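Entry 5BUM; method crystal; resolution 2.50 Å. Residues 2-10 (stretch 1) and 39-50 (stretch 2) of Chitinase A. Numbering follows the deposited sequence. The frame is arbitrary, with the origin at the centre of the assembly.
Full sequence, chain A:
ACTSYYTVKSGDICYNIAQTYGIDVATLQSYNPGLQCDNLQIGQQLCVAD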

ATOM      1  N   CYS A   2     -10.125   7.179   7.012  1.00 52.02           N
ATOM      2  CA  CYS A   2      -9.397   8.075   6.063  1.00 54.39           C
ATOM      3  C   CYS A   2     -10.288   8.910   5.141  1.00 51.44           C
ATOM      4  O   CYS A   2     -11.021   8.370   4.321  1.00 48.20           O
ATOM      5  CB  CYS A   2      -8.432   7.268   5.196  1.00 52.22           C
ATOM      6  SG  CYS A   2      -7.183   8.319   4.424  1.00 49.14           S
ATOM      7  N   THR A   3     -10.174  10.231   5.270  1.00 56.01           N
ATOM      8  CA  THR A   3     -10.917  11.201   4.454  1.00 52.58           C
ATOM      9  C   THR A   3     -10.256  11.342   3.069  1.00 49.20           C
ATOM     10  O   THR A   3     -10.936  11.433   2.036  1.00 54.49           O
ATOM     11  CB  THR A   3     -10.951  12.564   5.183  1.00 49.30           C
ATOM     12  N   SER A   4      -8.919  11.320   3.051  1.00 44.34           N
ATOM     13  CA  SER A   4      -8.146  11.812   1.900  1.00 40.14           C
ATOM     14  C   SER A   4      -6.865  11.047   1.657  1.00 33.15           C
ATOM     15  O   SER A   4      -6.167  10.768   2.595  1.00 38.39           O
ATOM     16  CB  SER A   4      -7.787  13.295   2.108  1.00 39.56           C
ATOM     17  OG  SER A   4      -7.423  13.885   0.855  1.00 40.06           O
ATOM     18  N   TYR A   5      -6.522  10.786   0.398  1.00 29.77           N
ATOM     19  CA  TYR A   5      -5.342   9.992   0.048  1.00 31.18           C
ATOM     20  C   TYR A   5      -4.409  10.697  -0.893  1.00 29.06           C
ATOM     21  O   TYR A   5      -4.874  11.375  -1.772  1.00 28.69           O
ATOM     22  CB  TYR A   5      -5.731   8.676  -0.663  1.00 31.33           C
ATOM     23  CG  TYR A   5      -6.321   7.650   0.275  1.00 33.09           C
ATOM     24  CD1 TYR A   5      -5.501   6.789   0.994  1.00 32.82           C
ATOM     25  CD2 TYR A   5      -7.702   7.559   0.451  1.00 33.94           C
ATOM     26  CE1 TYR A   5      -6.034   5.873   1.867  1.00 33.97           C
ATOM     27  CE2 TYR A   5      -8.245   6.649   1.316  1.00 34.22           C
ATOM     28  CZ  TYR A   5      -7.407   5.810   2.013  1.00 38.05           C
ATOM     29  OH  TYR A   5      -7.943   4.869   2.850  1.00 43.92           O
ATOM     30  N   TYR A   6      -3.107  10.446  -0.719  1.00 28.16           N
ATOM     31  CA  TYR A   6      -2.068  10.815  -1.650  1.00 27.65           C
ATOM     32  C   TYR A   6      -1.431   9.576  -2.283  1.00 30.53           C
ATOM     33  O   TYR A   6      -1.070   8.627  -1.592  1.00 36.71           O
ATOM     34  CB  TYR A   6      -0.944  11.622  -0.951  1.00 26.61           C
ATOM     35  CG  TYR A   6       0.152  11.990  -1.931  1.00 24.08           C
ATOM     36  CD1 TYR A   6      -0.040  12.992  -2.858  1.00 25.52           C
ATOM     37  CD2 TYR A   6       1.324  11.296  -1.963  1.00 23.19           C
ATOM     38  CE1 TYR A   6       0.950  13.333  -3.776  1.00 26.35           C
ATOM     39  CE2 TYR A   6       2.324  11.600  -2.868  1.00 24.95           C
ATOM     40  CZ  TYR A   6       2.148  12.631  -3.765  1.00 27.73           C
ATOM     41  OH  TYR A   6       3.149  12.924  -4.691  1.00 31.60           O
ATOM     42  N   THR A   7      -1.231   9.620  -3.590  1.00 29.57           N
ATOM     43  CA  THR A   7      -0.693   8.507  -4.335  1.00 28.74           C
ATOM     44  C   THR A   7       0.781   8.644  -4.612  1.00 28.42           C
ATOM     45  O   THR A   7       1.205   9.534  -5.346  1.00 30.16           O
ATOM     46  CB  THR A   7      -1.366   8.433  -5.708  1.00 32.24           C
ATOM     47  OG1 THR A   7      -2.751   8.097  -5.529  1.00 34.31           O
ATOM     48  CG2 THR A   7      -0.647   7.362  -6.590  1.00 33.46           C
ATOM     49  N   VAL A   8       1.582   7.724  -4.105  1.00 30.24           N
ATOM     50  CA  VAL A   8       3.025   7.834  -4.310  1.00 31.88           C
ATOM     51  C   VAL A   8       3.353   7.838  -5.814  1.00 35.50           C
ATOM     52  O   VAL A   8       2.757   7.098  -6.612  1.00 39.27           O
ATOM     53  CB  VAL A   8       3.768   6.734  -3.552  1.00 31.17           C
ATOM     54  CG1 VAL A   8       5.237   6.729  -3.912  1.00 31.91           C
ATOM     55  CG2 VAL A   8       3.565   6.900  -2.060  1.00 31.05           C
ATOM     56  N   LYS A   9       4.240   8.750  -6.183  1.00 38.65           N
ATOM     57  CA  LYS A   9       4.763   8.855  -7.511  1.00 40.55           C
ATOM     58  C   LYS A   9       6.248   8.691  -7.402  1.00 42.14           C
ATOM     59  O   LYS A   9       6.838   8.698  -6.309  1.00 42.01           O
ATOM     60  CB  LYS A   9       4.408  10.189  -8.153  1.00 46.16           C
ATOM     61  CG  LYS A   9       3.027  10.171  -8.800  1.00 56.17           C
ATOM     62  CD  LYS A   9       2.352  11.531  -8.802  1.00 62.98           C
ATOM     63  CE  LYS A   9       1.852  11.944  -7.403  1.00 70.36           C
ATOM     64  NZ  LYS A   9       0.439  11.569  -7.048  1.00 69.95           N
ATOM     65  N   SER A  10       6.835   8.482  -8.558  1.00 44.38           N
ATOM     66  CA  SER A  10       8.260   8.244  -8.717  1.00 49.77           C
ATOM     67  C   SER A  10       9.106   9.296  -7.983  1.00 45.13           C
ATOM     68  O   SER A  10       8.968  10.480  -8.259  1.00 42.07           O
ATOM     69  CB  SER A  10       8.580   8.276 -10.227  1.00 51.85           C
ATOM     70  OG  SER A  10       9.794   7.609 -10.481  1.00 61.09           O
ATOM     71  N   ASN A  39      10.790   2.669   1.854  1.00 41.73           N
ATOM     72  CA  ASN A  39      10.312   1.587   1.023  1.00 43.32           C
ATOM     73  C   ASN A  39       8.913   1.853   0.482  1.00 41.32           C
ATOM     74  O   ASN A  39       8.013   1.008   0.571  1.00 37.58           O
ATOM     75  CB  ASN A  39      10.290   0.315   1.874  1.00 44.10           C
ATOM     76  CG  ASN A  39       9.983  -0.933   1.060  1.00 43.52           C
ATOM     77  OD1 ASN A  39       9.377  -1.869   1.586  1.00 46.38           O
ATOM     78  ND2 ASN A  39      10.398  -0.955  -0.218  1.00 38.10           N
ATOM     79  N   LEU A  40       8.733   3.053  -0.047  1.00 36.50           N
ATOM     80  CA  LEU A  40       7.471   3.425  -0.608  1.00 34.42           C
ATOM     81  C   LEU A  40       7.394   2.825  -1.992  1.00 36.74           C
ATOM     82  O   LEU A  40       8.397   2.776  -2.716  1.00 35.45           O
ATOM     83  CB  LEU A  40       7.395   4.929  -0.738  1.00 32.97           C
ATOM     84  CG  LEU A  40       7.404   5.726   0.538  1.00 29.97           C
ATOM     85  CD1 LEU A  40       7.467   7.205   0.226  1.00 31.05           C
ATOM     86  CD2 LEU A  40       6.160   5.396   1.316  1.00 30.75           C
ATOM     87  N   GLN A  41       6.190   2.410  -2.365  1.00 38.66           N
ATOM     88  CA  GLN A  41       5.908   1.817  -3.691  1.00 40.31           C
ATOM     89  C   GLN A  41       5.141   2.804  -4.589  1.00 38.48           C
ATOM     90  O   GLN A  41       4.236   3.534  -4.123  1.00 35.83           O
ATOM     91  CB  GLN A  41       5.007   0.587  -3.492  1.00 43.19           C
ATOM     92  CG  GLN A  41       5.369  -0.320  -2.314  1.00 42.92           C
ATOM     93  CD  GLN A  41       6.722  -0.943  -2.503  1.00 47.55           C
ATOM     94  OE1 GLN A  41       7.541  -0.964  -1.596  1.00 55.72           O
ATOM     95  NE2 GLN A  41       6.980  -1.414  -3.700  1.00 45.37           N
ATOM     96  N   ILE A  42       5.449   2.804  -5.872  1.00 36.35           N
ATOM     97  CA  ILE A  42       4.684   3.603  -6.816  1.00 39.15           C
ATOM     98  C   ILE A  42       3.191   3.244  -6.741  1.00 40.33           C
ATOM     99  O   ILE A  42       2.834   2.073  -6.666  1.00 45.75           O
ATOM    100  CB  ILE A  42       5.252   3.442  -8.236  1.00 45.56           C
ATOM    101  CG1 ILE A  42       6.488   4.345  -8.402  1.00 49.69           C
ATOM    102  CG2 ILE A  42       4.239   3.844  -9.282  1.00 48.97           C
ATOM    103  CD1 ILE A  42       7.574   3.719  -9.240  1.00 53.45           C
ATOM    104  N   GLY A  43       2.315   4.252  -6.713  1.00 34.88           N
ATOM    105  CA  GLY A  43       0.878   4.014  -6.628  1.00 30.10           C
ATOM    106  C   GLY A  43       0.388   3.705  -5.228  1.00 27.72           C
ATOM    107  O   GLY A  43      -0.830   3.599  -4.966  1.00 28.38           O
ATOM    108  N   GLN A  44       1.306   3.543  -4.295  1.00 27.88           N
ATOM    109  CA  GLN A  44       0.901   3.267  -2.897  1.00 27.26           C
ATOM    110  C   GLN A  44       0.036   4.433  -2.435  1.00 27.60           C
ATOM    111  O   GLN A  44       0.357   5.568  -2.692  1.00 30.02           O
ATOM    112  CB  GLN A  44       2.164   3.142  -2.056  1.00 28.71           C
ATOM    113  CG  GLN A  44       1.991   2.814  -0.563  1.00 31.31           C
ATOM    114  CD  GLN A  44       3.344   2.688   0.133  1.00 29.76           C
ATOM    115  OE1 GLN A  44       4.390   2.873  -0.508  1.00 33.06           O
ATOM    116  NE2 GLN A  44       3.337   2.397   1.435  1.00 29.39           N
ATOM    117  N   GLN A  45      -1.066   4.176  -1.775  1.00 29.42           N
ATOM    118  CA  GLN A  45      -1.987   5.236  -1.383  1.00 28.38           C
ATOM    119  C   GLN A  45      -1.810   5.470   0.050  1.00 31.88           C
ATOM    120  O   GLN A  45      -1.823   4.531   0.827  1.00 33.08           O
ATOM    121  CB  GLN A  45      -3.431   4.810  -1.619  1.00 27.24           C
ATOM    122  CG  GLN A  45      -3.662   4.543  -3.105  1.00 28.17           C
ATOM    123  CD  GLN A  45      -5.060   4.137  -3.414  1.00 28.10           C
ATOM    124  OE1 GLN A  45      -5.917   4.056  -2.520  1.00 31.00           O
ATOM    125  NE2 GLN A  45      -5.308   3.861  -4.694  1.00 28.55           N
ATOM    126  N   LEU A  46      -1.639   6.733   0.414  1.00 31.85           N
ATOM    127  CA  LEU A  46      -1.276   7.067   1.754  1.00 29.72           C
ATOM    128  C   LEU A  46      -2.359   7.972   2.279  1.00 29.62           C
ATOM    129  O   LEU A  46      -2.713   8.953   1.639  1.00 29.29           O
ATOM    130  CB  LEU A  46       0.056   7.786   1.740  1.00 30.23           C
ATOM    131  CG  LEU A  46       1.376   7.094   2.099  1.00 33.05           C
ATOM    132  CD1 LEU A  46       1.401   5.570   1.988  1.00 33.37           C
ATOM    133  CD2 LEU A  46       2.483   7.728   1.279  1.00 30.36           C
ATOM    134  N   CYS A  47      -2.884   7.622   3.436  1.00 26.53           N
ATOM    135  CA  CYS A  47      -3.796   8.463   4.095  1.00 32.58           C
ATOM    136  C   CYS A  47      -3.095   9.741   4.522  1.00 32.31           C
ATOM    137  O   CYS A  47      -2.012   9.716   5.094  1.00 30.78           O
ATOM    138  CB  CYS A  47      -4.347   7.785   5.348  1.00 36.94           C
ATOM    139  SG  CYS A  47      -5.806   8.653   5.966  1.00 44.16           S
ATOM    140  N   VAL A  48      -3.767  10.850   4.282  1.00 31.58           N
ATOM    141  CA  VAL A  48      -3.274  12.136   4.673  1.00 31.98           C
ATOM    142  C   VAL A  48      -4.312  12.896   5.475  1.00 32.93           C
ATOM    143  O   VAL A  48      -4.092  14.062   5.738  1.00 33.15           O
ATOM    144  CB  VAL A  48      -2.840  12.970   3.450  1.00 33.61           C
ATOM    145  CG1 VAL A  48      -1.617  12.357   2.780  1.00 35.18           C
ATOM    146  CG2 VAL A  48      -3.973  13.094   2.439  1.00 35.44           C
ATOM    147  N   ALA A  49      -5.384  12.232   5.925  1.00 34.60           N
ATOM    148  CA  ALA A  49      -6.439  12.872   6.705  1.00 38.89           C
ATOM    149  C   ALA A  49      -7.051  11.965   7.800  1.00 46.38           C
ATOM    150  O   ALA A  49      -7.577  10.909   7.460  1.00 52.23           O
ATOM    151  CB  ALA A  49      -7.531  13.360   5.758  1.00 40.58           C
ATOM    152  N   ASP A  50      -6.927  12.386   9.085  1.00 58.40           N
ATOM    153  CA  ASP A  50      -7.729  11.947  10.279  1.00 61.28           C
ATOM    154  C   ASP A  50      -7.021  12.127  11.607  1.00 61.16           C
ATOM    155  O   ASP A  50      -6.803  11.144  12.324  1.00 61.99           O
ATOM    156  CB  ASP A  50      -8.246  10.503  10.191  1.00 65.70           C
ATOM    157  CG  ASP A  50      -9.686  10.438   9.654  1.00 77.68           C
ATOM    158  OD1 ASP A  50     -10.219  11.503   9.224  1.00 68.39           O
ATOM    159  OD2 ASP A  50     -10.275   9.322   9.658  1.00 82.60           O
TER

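Small domains often close by pairing strands from near their two termini, and this pair from Chitinase A illustrates the principle. Residues 5-7 and 45-47 run antiparallel, their N-to-C directions 149° apart and their axes approaching to 4.5 Å. Tyr6 and Leu46 form the hydrogen-bonded pair, with Tyr6 N to Leu46 O and Leu46 N to Tyr6 O both 2.8 Å. Tyr5 with Cys47 and Thr7 with Gln45 are non-hydrogen-bonded pairs, whose CA atoms draw closer, to 4.6 Å. The ladder continues beyond the central pair: Val48 N donates to Ser4 O at 2.9 Å, and Val8 N to Gln44 O, also at 2.9 Å. There the second stretch folds through a type II turn from Gln41 to Gln44, closed by Gln44 N to Gln41 O at 2.9 Å. Gly43, whose positive phi of 80° suits glycine, gives its N to Val8 O at 2.9 Å, so Val8 is bonded through both its amide and its carbonyl.

Alternation along the strands sorts the side chains. Tyr6 and Leu46 share one face, where Tyr6 CB lies 3.9 Å from Val48 CG1, although the end of the tyrosine leads away. Val8, buried and directed toward its partner, packs its CG2 3.6 Å from Leu46 CD2 and its CG1 4.2 Å from Leu40 CB, an apolar cluster beside the turn. The other face carries Tyr5, Thr7, Gln45 and Cys47. Gln45 OE1 sits over one face of the Tyr5 ring, and Tyr5 CE1 comes within 4.3 Å of Cys47 CB.

Covalent chemistry secures the end beyond Tyr5: Cys2 SG and Cys47 SG form a disulfide of 2.1 Å. Nearby, Thr3 N makes only a weak hydrogen bond to Ala49 O, at 3.5 Å.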